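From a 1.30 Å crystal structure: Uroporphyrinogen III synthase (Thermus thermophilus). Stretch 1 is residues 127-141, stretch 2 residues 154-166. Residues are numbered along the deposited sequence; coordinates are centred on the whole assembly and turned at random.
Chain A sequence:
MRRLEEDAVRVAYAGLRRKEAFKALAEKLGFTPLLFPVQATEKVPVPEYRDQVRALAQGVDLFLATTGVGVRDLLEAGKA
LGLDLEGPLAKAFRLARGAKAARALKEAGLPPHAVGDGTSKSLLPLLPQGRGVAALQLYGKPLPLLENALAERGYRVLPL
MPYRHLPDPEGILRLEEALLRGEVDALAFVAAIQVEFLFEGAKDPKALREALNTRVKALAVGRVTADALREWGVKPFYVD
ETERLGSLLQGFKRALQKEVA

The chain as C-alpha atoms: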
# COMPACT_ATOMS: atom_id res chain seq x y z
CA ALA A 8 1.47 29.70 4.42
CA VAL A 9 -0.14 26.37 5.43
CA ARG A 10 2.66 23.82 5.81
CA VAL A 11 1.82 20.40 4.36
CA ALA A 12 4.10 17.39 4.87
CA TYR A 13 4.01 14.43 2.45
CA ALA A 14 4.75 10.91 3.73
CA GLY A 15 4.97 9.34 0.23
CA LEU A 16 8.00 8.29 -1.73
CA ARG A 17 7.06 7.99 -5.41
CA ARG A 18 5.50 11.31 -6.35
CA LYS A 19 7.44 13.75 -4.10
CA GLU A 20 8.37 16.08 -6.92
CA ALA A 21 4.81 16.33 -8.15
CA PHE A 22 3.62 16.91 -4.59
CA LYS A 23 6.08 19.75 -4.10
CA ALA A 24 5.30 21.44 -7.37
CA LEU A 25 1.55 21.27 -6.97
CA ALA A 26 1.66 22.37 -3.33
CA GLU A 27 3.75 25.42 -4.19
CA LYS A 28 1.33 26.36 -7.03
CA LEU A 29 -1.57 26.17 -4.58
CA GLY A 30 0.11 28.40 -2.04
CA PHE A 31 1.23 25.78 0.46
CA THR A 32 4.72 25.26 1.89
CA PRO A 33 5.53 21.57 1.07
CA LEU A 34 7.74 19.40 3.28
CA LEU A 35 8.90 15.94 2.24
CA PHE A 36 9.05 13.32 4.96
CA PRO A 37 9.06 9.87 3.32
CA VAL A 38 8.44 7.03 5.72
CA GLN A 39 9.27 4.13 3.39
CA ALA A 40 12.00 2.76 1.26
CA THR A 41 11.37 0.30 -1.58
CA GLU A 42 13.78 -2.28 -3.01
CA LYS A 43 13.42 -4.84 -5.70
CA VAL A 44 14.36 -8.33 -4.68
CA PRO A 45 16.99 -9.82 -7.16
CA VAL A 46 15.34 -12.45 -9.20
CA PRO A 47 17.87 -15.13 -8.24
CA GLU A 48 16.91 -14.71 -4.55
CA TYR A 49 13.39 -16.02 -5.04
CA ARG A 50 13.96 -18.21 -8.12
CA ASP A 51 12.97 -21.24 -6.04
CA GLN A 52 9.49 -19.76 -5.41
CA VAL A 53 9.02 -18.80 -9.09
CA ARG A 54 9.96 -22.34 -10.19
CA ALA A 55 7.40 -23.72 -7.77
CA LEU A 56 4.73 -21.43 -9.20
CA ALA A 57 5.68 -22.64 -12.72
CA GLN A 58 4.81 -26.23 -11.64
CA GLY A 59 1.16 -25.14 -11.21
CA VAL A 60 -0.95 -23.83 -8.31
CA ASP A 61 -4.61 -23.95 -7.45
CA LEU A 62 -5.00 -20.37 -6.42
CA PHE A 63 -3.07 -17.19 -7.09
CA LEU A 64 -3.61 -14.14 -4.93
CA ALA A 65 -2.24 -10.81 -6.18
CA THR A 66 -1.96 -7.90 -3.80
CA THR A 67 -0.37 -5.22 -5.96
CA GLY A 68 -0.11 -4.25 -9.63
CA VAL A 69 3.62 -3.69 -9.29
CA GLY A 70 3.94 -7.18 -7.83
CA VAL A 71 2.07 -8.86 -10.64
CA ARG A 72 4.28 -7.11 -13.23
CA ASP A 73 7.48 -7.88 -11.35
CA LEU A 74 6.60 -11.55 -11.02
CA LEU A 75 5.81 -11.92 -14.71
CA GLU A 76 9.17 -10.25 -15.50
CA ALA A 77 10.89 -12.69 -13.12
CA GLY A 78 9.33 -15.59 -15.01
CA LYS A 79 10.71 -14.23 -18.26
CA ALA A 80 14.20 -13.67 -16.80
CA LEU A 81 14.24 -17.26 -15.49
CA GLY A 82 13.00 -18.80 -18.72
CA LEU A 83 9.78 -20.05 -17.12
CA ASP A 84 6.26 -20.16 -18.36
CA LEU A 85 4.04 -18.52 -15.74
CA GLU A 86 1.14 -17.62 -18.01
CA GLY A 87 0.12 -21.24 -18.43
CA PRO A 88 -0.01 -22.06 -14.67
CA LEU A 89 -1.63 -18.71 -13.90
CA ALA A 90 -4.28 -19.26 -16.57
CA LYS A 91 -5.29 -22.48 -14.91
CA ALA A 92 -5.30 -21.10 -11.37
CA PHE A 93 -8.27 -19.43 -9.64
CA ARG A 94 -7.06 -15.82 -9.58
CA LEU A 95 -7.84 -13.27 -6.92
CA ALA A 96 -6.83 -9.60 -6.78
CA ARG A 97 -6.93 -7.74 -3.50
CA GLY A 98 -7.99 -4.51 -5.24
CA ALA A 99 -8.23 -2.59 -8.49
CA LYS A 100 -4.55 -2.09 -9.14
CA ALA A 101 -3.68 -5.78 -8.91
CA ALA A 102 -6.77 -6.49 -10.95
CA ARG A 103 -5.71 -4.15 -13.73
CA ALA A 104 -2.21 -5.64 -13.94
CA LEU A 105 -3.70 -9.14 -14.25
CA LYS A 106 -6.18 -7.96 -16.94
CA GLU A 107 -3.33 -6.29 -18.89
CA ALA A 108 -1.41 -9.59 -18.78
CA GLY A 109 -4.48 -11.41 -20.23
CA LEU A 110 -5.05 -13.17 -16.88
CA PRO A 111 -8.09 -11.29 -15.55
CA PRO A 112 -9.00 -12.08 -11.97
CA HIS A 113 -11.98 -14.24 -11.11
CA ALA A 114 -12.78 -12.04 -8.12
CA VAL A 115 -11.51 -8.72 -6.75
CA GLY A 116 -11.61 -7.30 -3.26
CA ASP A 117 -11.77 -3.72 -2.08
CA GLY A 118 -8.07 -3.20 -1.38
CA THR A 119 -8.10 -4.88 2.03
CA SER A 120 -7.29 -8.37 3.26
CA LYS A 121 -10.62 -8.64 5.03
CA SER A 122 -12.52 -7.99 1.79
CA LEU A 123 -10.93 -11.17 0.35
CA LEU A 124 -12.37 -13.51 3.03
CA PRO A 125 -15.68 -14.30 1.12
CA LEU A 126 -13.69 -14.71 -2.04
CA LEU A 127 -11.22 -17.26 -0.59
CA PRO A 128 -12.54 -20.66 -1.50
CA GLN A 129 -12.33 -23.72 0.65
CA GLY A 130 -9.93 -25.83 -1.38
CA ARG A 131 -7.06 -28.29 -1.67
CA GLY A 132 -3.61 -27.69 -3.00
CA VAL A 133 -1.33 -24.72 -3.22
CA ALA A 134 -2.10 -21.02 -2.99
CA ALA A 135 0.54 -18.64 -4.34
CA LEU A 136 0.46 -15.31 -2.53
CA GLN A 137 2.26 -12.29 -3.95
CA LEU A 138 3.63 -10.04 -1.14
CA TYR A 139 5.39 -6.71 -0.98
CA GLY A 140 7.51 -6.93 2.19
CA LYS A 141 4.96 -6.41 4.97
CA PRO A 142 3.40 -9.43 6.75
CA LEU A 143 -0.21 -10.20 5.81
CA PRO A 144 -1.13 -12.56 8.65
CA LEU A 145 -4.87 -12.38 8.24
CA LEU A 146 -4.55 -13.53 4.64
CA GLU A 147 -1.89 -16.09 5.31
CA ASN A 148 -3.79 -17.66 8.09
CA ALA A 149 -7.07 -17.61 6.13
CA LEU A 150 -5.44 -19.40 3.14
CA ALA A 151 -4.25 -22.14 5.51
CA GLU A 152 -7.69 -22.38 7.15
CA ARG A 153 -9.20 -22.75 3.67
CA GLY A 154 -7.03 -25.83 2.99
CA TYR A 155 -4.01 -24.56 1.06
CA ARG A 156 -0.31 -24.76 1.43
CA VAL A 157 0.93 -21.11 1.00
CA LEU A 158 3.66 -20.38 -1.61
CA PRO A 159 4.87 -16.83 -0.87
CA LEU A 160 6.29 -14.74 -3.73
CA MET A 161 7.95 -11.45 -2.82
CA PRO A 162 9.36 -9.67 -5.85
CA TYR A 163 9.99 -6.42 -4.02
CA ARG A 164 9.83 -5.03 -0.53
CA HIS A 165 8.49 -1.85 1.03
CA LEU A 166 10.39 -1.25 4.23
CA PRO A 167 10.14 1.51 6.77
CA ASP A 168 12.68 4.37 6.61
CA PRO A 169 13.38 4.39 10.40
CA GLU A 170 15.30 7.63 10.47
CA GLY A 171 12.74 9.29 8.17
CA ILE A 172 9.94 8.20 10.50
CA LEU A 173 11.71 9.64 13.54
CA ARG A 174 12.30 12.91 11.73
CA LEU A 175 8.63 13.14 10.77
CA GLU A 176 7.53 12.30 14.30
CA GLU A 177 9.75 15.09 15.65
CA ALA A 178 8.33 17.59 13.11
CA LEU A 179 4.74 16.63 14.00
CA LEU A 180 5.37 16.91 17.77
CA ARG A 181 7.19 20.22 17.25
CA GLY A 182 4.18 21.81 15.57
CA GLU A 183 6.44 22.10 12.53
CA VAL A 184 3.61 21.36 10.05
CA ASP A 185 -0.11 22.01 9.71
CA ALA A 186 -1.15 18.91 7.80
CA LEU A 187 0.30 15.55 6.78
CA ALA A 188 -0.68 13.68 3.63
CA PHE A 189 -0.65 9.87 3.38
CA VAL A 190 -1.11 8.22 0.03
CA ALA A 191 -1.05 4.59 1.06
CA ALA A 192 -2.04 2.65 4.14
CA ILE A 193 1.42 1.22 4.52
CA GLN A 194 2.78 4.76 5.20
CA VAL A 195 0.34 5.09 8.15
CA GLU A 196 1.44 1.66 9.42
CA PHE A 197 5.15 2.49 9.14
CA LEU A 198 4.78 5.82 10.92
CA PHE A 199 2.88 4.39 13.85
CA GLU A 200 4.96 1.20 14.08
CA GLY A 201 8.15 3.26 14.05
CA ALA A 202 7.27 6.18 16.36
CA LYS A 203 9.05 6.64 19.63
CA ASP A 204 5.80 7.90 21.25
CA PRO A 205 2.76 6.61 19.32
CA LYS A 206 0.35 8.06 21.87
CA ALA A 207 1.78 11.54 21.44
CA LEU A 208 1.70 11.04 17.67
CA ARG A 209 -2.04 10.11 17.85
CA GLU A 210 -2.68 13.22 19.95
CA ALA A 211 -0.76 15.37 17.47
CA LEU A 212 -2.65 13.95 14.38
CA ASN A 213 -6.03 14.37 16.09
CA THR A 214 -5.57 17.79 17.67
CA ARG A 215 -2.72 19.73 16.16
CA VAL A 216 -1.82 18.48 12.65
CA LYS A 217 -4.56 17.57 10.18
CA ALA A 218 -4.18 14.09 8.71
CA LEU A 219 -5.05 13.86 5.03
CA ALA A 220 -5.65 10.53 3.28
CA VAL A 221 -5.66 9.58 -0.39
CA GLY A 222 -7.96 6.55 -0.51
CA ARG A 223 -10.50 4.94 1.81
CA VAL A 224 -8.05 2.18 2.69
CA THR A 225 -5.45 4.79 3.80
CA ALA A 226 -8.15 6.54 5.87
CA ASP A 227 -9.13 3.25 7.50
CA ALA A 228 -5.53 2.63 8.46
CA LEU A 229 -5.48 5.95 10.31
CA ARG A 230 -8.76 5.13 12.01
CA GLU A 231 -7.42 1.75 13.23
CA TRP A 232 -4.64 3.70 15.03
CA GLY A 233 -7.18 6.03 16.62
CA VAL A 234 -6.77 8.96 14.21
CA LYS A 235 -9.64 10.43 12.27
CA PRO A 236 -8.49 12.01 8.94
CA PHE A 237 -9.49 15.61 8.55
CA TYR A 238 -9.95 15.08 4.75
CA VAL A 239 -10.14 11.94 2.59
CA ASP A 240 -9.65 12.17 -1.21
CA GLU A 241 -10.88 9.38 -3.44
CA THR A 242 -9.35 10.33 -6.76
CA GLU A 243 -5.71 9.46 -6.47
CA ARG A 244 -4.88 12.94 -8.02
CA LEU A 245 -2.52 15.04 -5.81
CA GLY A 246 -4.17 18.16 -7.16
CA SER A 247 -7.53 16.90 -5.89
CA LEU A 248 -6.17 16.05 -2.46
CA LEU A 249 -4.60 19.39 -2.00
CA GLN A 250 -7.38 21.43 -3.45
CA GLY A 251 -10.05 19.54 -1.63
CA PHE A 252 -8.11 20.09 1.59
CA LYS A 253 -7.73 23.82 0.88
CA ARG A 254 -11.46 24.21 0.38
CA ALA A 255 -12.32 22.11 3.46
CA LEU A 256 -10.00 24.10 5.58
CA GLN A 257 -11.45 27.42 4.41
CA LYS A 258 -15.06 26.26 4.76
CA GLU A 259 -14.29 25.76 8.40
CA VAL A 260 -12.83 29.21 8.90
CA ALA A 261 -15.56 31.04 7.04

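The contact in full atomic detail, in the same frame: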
# COMPACT_ATOMS: atom_id res chain seq x y z
N LEU A 127 -12.24 -16.23 -0.72
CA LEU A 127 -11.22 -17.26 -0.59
C LEU A 127 -11.95 -18.55 -0.51
O LEU A 127 -12.60 -18.85 0.53
CB LEU A 127 -10.35 -17.12 0.68
CG LEU A 127 -9.45 -15.91 0.85
CD1 LEU A 127 -8.76 -15.99 2.22
CD2 LEU A 127 -8.48 -15.83 -0.27
N PRO A 128 -11.80 -19.38 -1.52
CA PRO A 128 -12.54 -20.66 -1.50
C PRO A 128 -11.93 -21.77 -0.70
O PRO A 128 -10.68 -21.91 -0.64
CB PRO A 128 -12.62 -21.05 -2.99
CG PRO A 128 -12.22 -19.75 -3.77
CD PRO A 128 -11.22 -19.09 -2.84
N GLN A 129 -12.77 -22.56 -0.05
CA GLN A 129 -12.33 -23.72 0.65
C GLN A 129 -11.78 -24.60 -0.47
O GLN A 129 -12.48 -24.90 -1.48
CB GLN A 129 -13.51 -24.35 1.34
CG GLN A 129 -13.00 -25.41 2.26
CD GLN A 129 -12.34 -24.88 3.58
OE1 GLN A 129 -11.37 -25.54 4.04
NE2 GLN A 129 -12.85 -23.81 4.19
N GLY A 130 -10.55 -25.07 -0.32
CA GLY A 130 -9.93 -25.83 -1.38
C GLY A 130 -8.89 -26.83 -0.91
O GLY A 130 -8.86 -27.21 0.27
N ARG A 131 -8.09 -27.31 -1.86
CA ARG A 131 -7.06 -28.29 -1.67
C ARG A 131 -5.87 -27.79 -2.52
O ARG A 131 -6.05 -27.15 -3.56
CB ARG A 131 -7.54 -29.66 -2.28
CG ARG A 131 -9.00 -30.12 -1.95
CD ARG A 131 -9.88 -30.65 -3.16
NE ARG A 131 -9.36 -31.85 -3.83
CZ ARG A 131 -9.64 -32.19 -5.09
NH1 ARG A 131 -9.12 -33.29 -5.62
NH2 ARG A 131 -10.44 -31.44 -5.83
N GLY A 132 -4.66 -28.08 -2.13
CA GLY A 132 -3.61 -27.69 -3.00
C GLY A 132 -2.76 -26.57 -2.48
O GLY A 132 -2.60 -26.34 -1.29
N VAL A 133 -2.28 -25.81 -3.45
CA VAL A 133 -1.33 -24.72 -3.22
C VAL A 133 -1.88 -23.36 -3.63
O VAL A 133 -2.49 -23.27 -4.70
CB VAL A 133 -0.06 -24.97 -4.03
CG1 VAL A 133 0.92 -23.84 -3.78
CG2 VAL A 133 0.52 -26.31 -3.61
N ALA A 134 -1.69 -22.41 -2.74
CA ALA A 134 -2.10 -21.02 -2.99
C ALA A 134 -0.83 -20.17 -3.03
O ALA A 134 -0.12 -20.02 -2.03
CB ALA A 134 -3.04 -20.50 -1.88
N ALA A 135 -0.60 -19.54 -4.16
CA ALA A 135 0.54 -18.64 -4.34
C ALA A 135 0.08 -17.26 -3.92
O ALA A 135 -1.00 -16.80 -4.36
CB ALA A 135 0.93 -18.62 -5.79
N LEU A 136 0.82 -16.61 -3.05
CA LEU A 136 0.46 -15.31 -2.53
C LEU A 136 1.56 -14.33 -2.87
O LEU A 136 2.72 -14.50 -2.41
CB LEU A 136 0.27 -15.44 -1.00
CG LEU A 136 0.09 -14.14 -0.26
CD1 LEU A 136 -1.13 -13.39 -0.68
CD2 LEU A 136 -0.02 -14.46 1.18
N GLN A 137 1.26 -13.30 -3.63
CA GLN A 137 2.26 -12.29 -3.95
C GLN A 137 2.24 -11.23 -2.86
O GLN A 137 1.19 -10.64 -2.56
CB GLN A 137 1.89 -11.66 -5.28
CG GLN A 137 2.78 -10.47 -5.70
CD GLN A 137 2.13 -9.13 -5.34
OE1 GLN A 137 2.77 -8.26 -4.70
NE2 GLN A 137 0.95 -8.95 -5.75
N LEU A 138 3.40 -10.99 -2.25
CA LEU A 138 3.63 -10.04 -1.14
C LEU A 138 4.52 -8.89 -1.60
O LEU A 138 5.04 -8.85 -2.73
CB LEU A 138 4.36 -10.83 -0.08
CG LEU A 138 3.60 -12.04 0.44
CD1 LEU A 138 4.54 -12.93 1.30
CD2 LEU A 138 2.38 -11.55 1.26
N TYR A 139 4.64 -7.92 -0.71
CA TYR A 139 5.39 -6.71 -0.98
C TYR A 139 6.23 -6.27 0.22
O TYR A 139 6.55 -5.10 0.35
CB TYR A 139 4.49 -5.60 -1.43
CG TYR A 139 3.30 -5.41 -0.55
CD1 TYR A 139 3.35 -4.58 0.59
CD2 TYR A 139 2.07 -6.04 -0.85
CE1 TYR A 139 2.20 -4.36 1.43
CE2 TYR A 139 0.96 -5.85 -0.06
CZ TYR A 139 1.03 -5.00 1.08
OH TYR A 139 -0.06 -4.75 1.84
N GLY A 140 6.59 -7.21 1.06
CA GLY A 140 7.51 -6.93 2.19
C GLY A 140 6.92 -6.80 3.57
O GLY A 140 7.64 -6.84 4.53
N LYS A 141 5.62 -6.62 3.68
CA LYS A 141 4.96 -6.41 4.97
C LYS A 141 4.15 -7.67 5.26
O LYS A 141 3.45 -8.17 4.35
CB LYS A 141 4.03 -5.22 4.86
CG LYS A 141 3.40 -4.67 6.19
CD LYS A 141 4.33 -3.68 6.82
CE LYS A 141 3.70 -2.86 7.96
NZ LYS A 141 2.94 -3.69 8.99
N GLY A 154 -7.53 -24.55 3.50
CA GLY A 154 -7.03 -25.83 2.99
C GLY A 154 -5.77 -25.82 2.14
O GLY A 154 -5.28 -26.85 1.68
N TYR A 155 -5.17 -24.63 1.92
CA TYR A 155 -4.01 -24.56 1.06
C TYR A 155 -2.66 -24.48 1.77
O TYR A 155 -2.54 -23.94 2.87
CB TYR A 155 -4.10 -23.26 0.21
CG TYR A 155 -5.37 -23.15 -0.60
CD1 TYR A 155 -6.43 -22.39 -0.14
CD2 TYR A 155 -5.49 -23.82 -1.79
CE1 TYR A 155 -7.61 -22.29 -0.85
CE2 TYR A 155 -6.67 -23.76 -2.53
CZ TYR A 155 -7.73 -22.98 -2.03
OH TYR A 155 -8.92 -22.94 -2.76
N ARG A 156 -1.69 -25.00 1.06
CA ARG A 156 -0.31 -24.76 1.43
C ARG A 156 0.03 -23.36 0.78
O ARG A 156 -0.21 -23.19 -0.45
CB ARG A 156 0.61 -25.78 0.83
CG ARG A 156 2.10 -25.54 1.16
CD ARG A 156 2.99 -26.68 0.61
NE ARG A 156 2.85 -26.84 -0.84
CZ ARG A 156 3.35 -27.83 -1.58
NH1 ARG A 156 3.16 -27.84 -2.90
NH2 ARG A 156 4.04 -28.82 -1.02
N VAL A 157 0.61 -22.46 1.53
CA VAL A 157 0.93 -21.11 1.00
C VAL A 157 2.31 -21.07 0.35
O VAL A 157 3.29 -21.55 0.96
CB VAL A 157 0.83 -20.04 2.09
CG1 VAL A 157 1.24 -18.65 1.52
CG2 VAL A 157 -0.61 -19.95 2.58
N LEU A 158 2.39 -20.55 -0.88
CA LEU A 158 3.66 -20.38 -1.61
C LEU A 158 3.84 -18.86 -1.69
O LEU A 158 3.21 -18.20 -2.48
CB LEU A 158 3.53 -21.04 -2.98
CG LEU A 158 4.68 -20.71 -3.95
CD1 LEU A 158 6.00 -21.35 -3.46
CD2 LEU A 158 4.31 -21.23 -5.28
N PRO A 159 4.69 -18.27 -0.84
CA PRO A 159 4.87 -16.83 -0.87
C PRO A 159 5.75 -16.42 -2.04
O PRO A 159 6.74 -17.11 -2.33
CB PRO A 159 5.52 -16.55 0.48
CG PRO A 159 6.35 -17.81 0.70
CD PRO A 159 5.52 -18.93 0.20
N LEU A 160 5.46 -15.28 -2.65
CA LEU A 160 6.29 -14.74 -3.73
C LEU A 160 6.47 -13.28 -3.45
O LEU A 160 5.52 -12.54 -3.49
CB LEU A 160 5.60 -14.91 -5.09
CG LEU A 160 5.34 -16.37 -5.52
CD1 LEU A 160 4.01 -16.46 -6.24
CD2 LEU A 160 6.45 -16.84 -6.47
N MET A 161 7.71 -12.85 -3.17
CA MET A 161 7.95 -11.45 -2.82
C MET A 161 8.93 -10.87 -3.81
O MET A 161 10.19 -10.89 -3.55
CB MET A 161 8.45 -11.43 -1.38
CG MET A 161 8.58 -10.02 -0.86
SD MET A 161 9.33 -9.96 0.83
CE MET A 161 8.05 -10.76 1.71
N PRO A 162 8.43 -10.21 -4.82
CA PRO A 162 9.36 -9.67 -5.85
C PRO A 162 10.00 -8.33 -5.49
O PRO A 162 10.97 -7.86 -6.14
CB PRO A 162 8.47 -9.58 -7.09
CG PRO A 162 7.04 -9.43 -6.54
CD PRO A 162 7.00 -10.21 -5.25
N TYR A 163 9.43 -7.69 -4.49
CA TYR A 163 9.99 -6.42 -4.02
C TYR A 163 9.53 -6.23 -2.60
O TYR A 163 8.63 -6.93 -2.10
CB TYR A 163 9.56 -5.25 -4.90
CG TYR A 163 8.09 -4.85 -4.80
CD1 TYR A 163 7.11 -5.55 -5.47
CD2 TYR A 163 7.69 -3.83 -3.98
CE1 TYR A 163 5.75 -5.24 -5.36
CE2 TYR A 163 6.35 -3.50 -3.85
CZ TYR A 163 5.38 -4.19 -4.55
OH TYR A 163 4.04 -3.88 -4.43
N ARG A 164 10.15 -5.28 -1.92
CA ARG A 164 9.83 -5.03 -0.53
C ARG A 164 9.69 -3.56 -0.23
O ARG A 164 10.55 -2.77 -0.57
CB ARG A 164 10.93 -5.52 0.41
CG ARG A 164 11.22 -7.00 0.49
CD ARG A 164 12.46 -7.16 1.41
NE ARG A 164 12.26 -8.20 2.40
CZ ARG A 164 13.21 -8.59 3.23
NH1 ARG A 164 12.97 -9.54 4.12
NH2 ARG A 164 14.41 -8.00 3.16
N HIS A 165 8.62 -3.20 0.45
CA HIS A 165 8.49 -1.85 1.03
C HIS A 165 8.99 -2.07 2.43
O HIS A 165 8.60 -3.04 3.11
CB HIS A 165 7.01 -1.39 1.10
CG HIS A 165 6.50 -0.94 -0.18
ND1 HIS A 165 5.29 -1.30 -0.72
CD2 HIS A 165 7.08 -0.14 -1.10
CE1 HIS A 165 5.14 -0.74 -1.90
NE2 HIS A 165 6.22 -0.03 -2.16
N LEU A 166 9.88 -1.20 2.87
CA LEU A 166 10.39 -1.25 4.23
C LEU A 166 10.26 0.10 4.84
O LEU A 166 10.18 1.09 4.14
CB LEU A 166 11.88 -1.46 4.20
CG LEU A 166 12.36 -2.72 3.47
CD1 LEU A 166 13.86 -2.66 3.16
CD2 LEU A 166 12.03 -3.87 4.35
O HOH W 1 -3.13 -28.16 0.85
O HOH W 2 7.65 -3.93 5.51

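The contact is built first from backbone. The strands through 133-137 and 156-160 run parallel, and their amides alternate: Arg 156 N donates to Gly 132 O (2.9 Å), Ala 134 N to Arg 156 O (2.8 Å), Leu 158 N to Ala 134 O (2.8 Å), Leu 136 N to Leu 158 O (2.9 Å), Leu 160 N to Leu 136 O (2.9 Å) and Leu 138 N to Leu 160 O (2.9 Å). Pro 159 fits this ladder because its nitrogen is not called on to donate. Beyond this ladder, His 165 N, in the next strand, donates to Tyr 139 O (2.8 Å).

Side chains then sort by face. Val 133, Ala 135, Leu 158 and Leu 160 share one, where Ala 135 CB meets Leu 160 CD1 at 3.8 Å; small alanine leaves room for the larger leucines. On the other, Ala 134 CB packs against Tyr 155 CB at 3.6 Å. The Tyr 155 ring, largely buried, has Gly 130 over one face, and Pro 128 O and Gly 132 O at its edge, and spends its polar end on Pro 128 O, with OH donating at 2.9 Å.

Glycines stand where a side chain would not fit. A CB on Gly 130 would clash with Tyr 155 OH; one on Gly 140, with Arg 164 CA. Gly 154 follows a helix, with positive phi, in a Schellman motif, and water 1 bridges its O to Gly 132 O.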